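Local coordinates for protein separin (Saccharomyces cerevisiae, PDB 5U1T) that cleaves the cohesin subunit MCD1/SCC1 at the onset of anaphase as a caspase-like cysteine protease, allowing sister chromatids to separate, at residues 153-158 and 332-337; 158-163 and 194-199. All coordinates share one frame; numbering follows the deposited sequence.

Overall arrangement
Contacts 1 and 2 lie about 10 Å apart, centre to centre, and share Ser158, the last residue of helix 146-158; the short helix 160-163 follows directly, so one junction serves two neighbours at once. Helix 190-203, which supplies the second half of contact 2, follows after one intervening helix, 172-185, whereas the partner in contact 1, helix 319-336, arrives only after well over a hundred further residues. The two sites are joined by a hydrogen bond from His159 NE2 to Arg334 O. Both belong to the all-helical N-terminal region, their centres about 71 and 73 Å from the chain's centre, and they join the end of helix 146-158 and the turn after it to two later helices, away from the predicted catalytic cysteine.

Contact 1 (153-158 and 332-337)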
loop_
_atom_site.group_PDB
_atom_site.type_symbol
_atom_site.label_atom_id
_atom_site.label_comp_id
_atom_site.label_asym_id
_atom_site.label_seq_id
_atom_site.Cartn_x
_atom_site.Cartn_y
_atom_site.Cartn_z
ATOM N N ILE A 153 63.963 19.292 26.818
ATOM C CA ILE A 153 64.104 18.133 27.671
ATOM C C ILE A 153 63.656 18.513 29.067
ATOM O O ILE A 153 63.001 17.728 29.756
ATOM C CB ILE A 153 65.534 17.615 27.655
ATOM C CG1 ILE A 153 65.747 16.818 26.375
ATOM C CG2 ILE A 153 65.798 16.722 28.836
ATOM C CD1 ILE A 153 67.162 16.765 25.957
ATOM N N LEU A 154 63.965 19.740 29.464
ATOM C CA LEU A 154 63.481 20.239 30.739
ATOM C C LEU A 154 61.954 20.350 30.722
ATOM O O LEU A 154 61.298 19.862 31.637
ATOM C CB LEU A 154 64.128 21.579 31.078
ATOM C CG LEU A 154 65.632 21.505 31.392
ATOM C CD1 LEU A 154 66.223 22.870 31.750
ATOM C CD2 LEU A 154 65.932 20.484 32.488
ATOM N N GLU A 155 61.390 20.954 29.673
ATOM C CA GLU A 155 59.927 21.120 29.539
ATOM C C GLU A 155 59.179 19.779 29.625
ATOM O O GLU A 155 58.183 19.643 30.345
ATOM C CB GLU A 155 59.594 21.836 28.218
ATOM C CG GLU A 155 58.171 21.614 27.694
ATOM C CD GLU A 155 57.089 22.346 28.494
ATOM O OE1 GLU A 155 55.885 22.158 28.178
ATOM O OE2 GLU A 155 57.434 23.107 29.431
ATOM N N LEU A 156 59.694 18.807 28.881
ATOM C CA LEU A 156 59.285 17.414 28.965
ATOM C C LEU A 156 59.188 16.924 30.399
ATOM O O LEU A 156 58.119 16.548 30.875
ATOM C CB LEU A 156 60.279 16.541 28.201
ATOM C CG LEU A 156 60.107 15.039 28.339
ATOM C CD1 LEU A 156 58.818 14.698 27.658
ATOM C CD2 LEU A 156 61.275 14.290 27.722
ATOM N N PHE A 157 60.321 16.935 31.090
ATOM C CA PHE A 157 60.390 16.332 32.404
ATOM C C PHE A 157 59.728 17.213 33.452
ATOM O O PHE A 157 59.200 16.701 34.434
ATOM C CB PHE A 157 61.836 16.016 32.755
ATOM C CG PHE A 157 62.326 14.716 32.158
ATOM C CD1 PHE A 157 61.903 13.493 32.677
ATOM C CD2 PHE A 157 63.193 14.706 31.084
ATOM C CE1 PHE A 157 62.350 12.289 32.136
ATOM C CE2 PHE A 157 63.637 13.503 30.542
ATOM C CZ PHE A 157 63.219 12.299 31.069
ATOM N N SER A 158 59.707 18.523 33.218
ATOM C CA SER A 158 58.913 19.432 34.050
ATOM C C SER A 158 57.475 18.930 34.152
ATOM O O SER A 158 56.936 18.799 35.241
ATOM C CB SER A 158 58.938 20.867 33.490
ATOM O OG SER A 158 58.150 21.765 34.267
ATOM N N THR A 332 53.701 31.863 33.554
ATOM C CA THR A 332 54.502 31.505 34.723
ATOM C C THR A 332 53.813 30.390 35.509
ATOM O O THR A 332 54.484 29.565 36.126
ATOM C CB THR A 332 54.762 32.712 35.665
ATOM O OG1 THR A 332 55.216 33.834 34.904
ATOM C CG2 THR A 332 55.823 32.367 36.715
ATOM N N ILE A 333 52.482 30.354 35.479
ATOM C CA ILE A 333 51.751 29.309 36.196
ATOM C C ILE A 333 52.089 27.930 35.632
ATOM O O ILE A 333 52.414 27.015 36.394
ATOM C CB ILE A 333 50.224 29.525 36.152
ATOM C CG1 ILE A 333 49.853 30.805 36.905
ATOM C CG2 ILE A 333 49.498 28.327 36.745
ATOM C CD1 ILE A 333 48.488 30.790 37.556
ATOM N N ARG A 334 52.024 27.790 34.307
ATOM C CA ARG A 334 52.428 26.551 33.644
ATOM C C ARG A 334 53.860 26.191 34.026
ATOM O O ARG A 334 54.130 25.068 34.465
ATOM C CB ARG A 334 52.306 26.667 32.119
ATOM C CG ARG A 334 51.130 25.901 31.542
ATOM C CD ARG A 334 51.300 25.612 30.053
ATOM N NE ARG A 334 51.448 24.181 29.786
ATOM C CZ ARG A 334 52.534 23.625 29.259
ATOM N NH1 ARG A 334 53.570 24.381 28.928
ATOM N NH2 ARG A 334 52.584 22.314 29.056
ATOM N N LEU A 335 54.758 27.166 33.867
ATOM C CA LEU A 335 56.187 27.006 34.153
ATOM C C LEU A 335 56.450 26.431 35.531
ATOM O O LEU A 335 57.169 25.445 35.684
ATOM C CB LEU A 335 56.895 28.350 34.022
ATOM C CG LEU A 335 57.142 28.737 32.572
ATOM C CD1 LEU A 335 57.366 30.238 32.426
ATOM C CD2 LEU A 335 58.310 27.919 32.013
ATOM N N GLU A 336 55.847 27.063 36.528
ATOM C CA GLU A 336 55.995 26.658 37.914
ATOM C C GLU A 336 55.449 25.264 38.158
ATOM O O GLU A 336 55.969 24.528 38.992
ATOM C CB GLU A 336 55.294 27.664 38.814
ATOM C CG GLU A 336 55.946 29.023 38.764
ATOM C CD GLU A 336 57.239 29.038 39.527
ATOM O OE1 GLU A 336 57.139 28.927 40.766
ATOM O OE2 GLU A 336 58.336 29.145 38.908
ATOM N N GLY A 337 54.403 24.911 37.419
ATOM C CA GLY A 337 53.818 23.592 37.512
ATOM C C GLY A 337 53.324 23.302 38.911
ATOM O O GLY A 337 53.711 22.313 39.524
#
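Glu155 and Arg334 form the ion pair that carries most of the contact between these two segments, where little else touches. Glu155 starts with CG anti to its own nitrogen (chi1 158°) and then bends at chi2, which brings the carboxylate round to the facing helix. Arg334, bent at chi3, crosses it at about a right angle. OE1 of Glu155 takes the bond from Arg334 NH1 at 3.3 Å, on its syn side and close to the guanidinium plane; a weak second bond comes from Arg334 NH2 to the same OE1 at 3.4 Å. The two flat groups are turned 48° against each other, and one oxygen thus serves both nitrogens. Tyr163 OH also binds OE1, while Arg334 NE pairs with Asp384. Replacing Glu155 by an alanine would probably cost Arg334 the carboxylate at NH1 and NH2, leaving the salt bridge of NE with Asp384, and deprive Tyr163 OH of a partner. Ser158 OG stands 4.1 Å from Leu335 O and shares a hydrogen bond with Ser241 OG. Gly337, with positive phi, is the first residue beyond helix 319-336. Helix 236-250 flanks both partners, Tyr238 touching Glu155 and Ile237 touching Leu335, while helices 129-142 and 190-203 pack against helix 146-158.

Contact 2 (158-163 and 194-199); sequences SHDKRY and GLKFLQ
Lys196 reaches across to Asp160 and carries this buried contact. Its CG lies anti to the backbone nitrogen (chi1 -178°), and bends at chi2 and chi3 bring the chain round to meet the carboxylate, which comes from the opposite direction. The modelled distance from Lys196 NZ to Asp160 OD2 is 2.4 Å, a value too short to be taken literally at this resolution, but the salt bridge itself is plain. Lys196 CE lies 3.4 Å from Asp160 OD2. The same lysine's ammonium has a weak bond to Phe157 O in the preceding helix. The setting is a helix-helix junction in the all-helical region: helix 146-158 ends, His159 is the N-cap of helix 160-163, and Asp160, first in that short helix, faces helix 190-203. His159 O receives both Arg162 N, at 3.0 Å, and Tyr163 N. One turn on from Lys196, Gln199, its chain extended beyond CG, carries its amide alongside: its OE1 accepts from Lys196 NZ at 3.0 Å, with the donor tilted 16° from the carbonyl plane. The amide nitrogen, Gln199 NE2, comes no closer than 3.8 Å to Asp160 OD2 and bonds to Gln203. Tyr200, the residue after Gln199, gives Asp160 OD2 a hydroxyl partner.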
loop_
_atom_site.group_PDB
_atom_site.type_symbol
_atom_site.label_atom_id
_atom_site.label_comp_id
_atom_site.label_asym_id
_atom_site.label_seq_id
_atom_site.Cartn_x
_atom_site.Cartn_y
_atom_site.Cartn_z
ATOM N N SER A 158 59.707 18.523 33.218
ATOM C CA SER A 158 58.913 19.432 34.050
ATOM C C SER A 158 57.475 18.930 34.152
ATOM O O SER A 158 56.936 18.799 35.241
ATOM C CB SER A 158 58.938 20.867 33.490
ATOM O OG SER A 158 58.150 21.765 34.267
ATOM N N HIS A 159 56.870 18.636 33.005
ATOM C CA HIS A 159 55.510 18.110 32.955
ATOM C C HIS A 159 55.488 16.625 32.626
ATOM O O HIS A 159 54.690 16.187 31.802
ATOM C CB HIS A 159 54.680 18.863 31.926
ATOM C CG HIS A 159 54.552 20.320 32.215
ATOM N ND1 HIS A 159 55.302 21.277 31.562
ATOM C CD2 HIS A 159 53.770 20.987 33.094
ATOM C CE1 HIS A 159 54.981 22.471 32.024
ATOM N NE2 HIS A 159 54.054 22.322 32.956
ATOM N N ASP A 160 56.366 15.865 33.279
ATOM C CA ASP A 160 56.432 14.412 33.139
ATOM C C ASP A 160 55.092 13.704 33.377
ATOM O O ASP A 160 54.832 12.661 32.776
ATOM C CB ASP A 160 57.478 13.847 34.101
ATOM C CG ASP A 160 57.247 14.281 35.534
ATOM O OD1 ASP A 160 56.173 14.852 35.831
ATOM O OD2 ASP A 160 58.141 14.044 36.367
ATOM N N LYS A 161 54.258 14.259 34.258
ATOM C CA LYS A 161 52.937 13.698 34.535
ATOM C C LYS A 161 52.089 13.601 33.274
ATOM O O LYS A 161 51.267 12.692 33.116
ATOM C CB LYS A 161 52.206 14.537 35.580
ATOM C CG LYS A 161 52.440 14.066 36.985
ATOM C CD LYS A 161 52.545 15.221 37.954
ATOM C CE LYS A 161 51.251 15.436 38.721
ATOM N NZ LYS A 161 51.474 16.327 39.915
ATOM N N ARG A 162 52.295 14.551 32.374
ATOM C CA ARG A 162 51.499 14.628 31.171
ATOM C C ARG A 162 52.179 13.949 29.999
ATOM O O ARG A 162 51.537 13.209 29.254
ATOM C CB ARG A 162 51.204 16.082 30.839
ATOM C CG ARG A 162 50.820 16.297 29.411
ATOM C CD ARG A 162 50.512 17.744 29.156
ATOM N NE ARG A 162 50.157 17.965 27.765
ATOM C CZ ARG A 162 49.902 19.155 27.240
ATOM N NH1 ARG A 162 49.575 19.252 25.958
ATOM N NH2 ARG A 162 49.961 20.243 27.993
ATOM N N TYR A 163 53.474 14.179 29.825
ATOM C CA TYR A 163 54.116 13.653 28.626
ATOM C C TYR A 163 54.610 12.220 28.776
ATOM O O TYR A 163 54.841 11.543 27.776
ATOM C CB TYR A 163 55.272 14.551 28.196
ATOM C CG TYR A 163 54.849 15.970 27.927
ATOM C CD1 TYR A 163 53.858 16.260 26.985
ATOM C CD2 TYR A 163 55.445 17.030 28.614
ATOM C CE1 TYR A 163 53.464 17.569 26.739
ATOM C CE2 TYR A 163 55.063 18.337 28.377
ATOM C CZ TYR A 163 54.072 18.598 27.441
ATOM O OH TYR A 163 53.706 19.902 27.226
ATOM N N GLY A 194 69.281 15.893 38.615
ATOM C CA GLY A 194 69.437 15.283 39.927
ATOM C C GLY A 194 68.125 15.147 40.690
ATOM O O GLY A 194 67.739 14.051 41.086
ATOM N N LEU A 195 67.430 16.264 40.877
ATOM C CA LEU A 195 66.140 16.276 41.555
ATOM C C LEU A 195 65.159 15.270 40.953
ATOM O O LEU A 195 64.495 14.518 41.682
ATOM C CB LEU A 195 65.532 17.682 41.508
ATOM C CG LEU A 195 66.145 18.772 42.393
ATOM C CD1 LEU A 195 65.796 20.155 41.876
ATOM C CD2 LEU A 195 65.656 18.618 43.819
ATOM N N LYS A 196 65.062 15.258 39.622
ATOM C CA LYS A 196 64.144 14.361 38.929
ATOM C C LYS A 196 64.535 12.895 39.121
ATOM O O LYS A 196 63.668 12.041 39.331
ATOM C CB LYS A 196 64.091 14.693 37.435
ATOM C CG LYS A 196 63.112 13.819 36.637
ATOM C CD LYS A 196 61.701 13.958 37.157
ATOM C CE LYS A 196 61.174 15.370 36.994
ATOM N NZ LYS A 196 59.746 15.497 37.417
ATOM N N PHE A 197 65.838 12.617 39.036
ATOM C CA PHE A 197 66.370 11.259 39.152
ATOM C C PHE A 197 66.140 10.659 40.534
ATOM O O PHE A 197 65.791 9.479 40.658
ATOM C CB PHE A 197 67.867 11.238 38.827
ATOM C CG PHE A 197 68.581 10.002 39.314
ATOM C CD1 PHE A 197 68.533 8.823 38.587
ATOM C CD2 PHE A 197 69.312 10.024 40.496
ATOM C CE1 PHE A 197 69.192 7.687 39.038
ATOM C CE2 PHE A 197 69.967 8.895 40.943
ATOM C CZ PHE A 197 69.912 7.728 40.213
ATOM N N LEU A 198 66.358 11.466 41.571
ATOM C CA LEU A 198 66.071 11.030 42.938
ATOM C C LEU A 198 64.579 10.753 43.069
ATOM O O LEU A 198 64.178 9.707 43.587
ATOM C CB LEU A 198 66.523 12.072 43.974
ATOM C CG LEU A 198 68.032 12.326 44.046
ATOM C CD1 LEU A 198 68.396 13.289 45.177
ATOM C CD2 LEU A 198 68.792 11.016 44.183
ATOM N N GLN A 199 63.770 11.689 42.581
ATOM C CA GLN A 199 62.320 11.541 42.614
ATOM C C GLN A 199 61.883 10.222 41.976
ATOM O O GLN A 199 61.102 9.484 42.566
ATOM C CB GLN A 199 61.651 12.722 41.915
ATOM C CG GLN A 199 60.152 12.557 41.692
ATOM C CD GLN A 199 59.640 13.402 40.533
ATOM O OE1 GLN A 199 60.293 14.359 40.109
ATOM N NE2 GLN A 199 58.479 13.043 40.008
#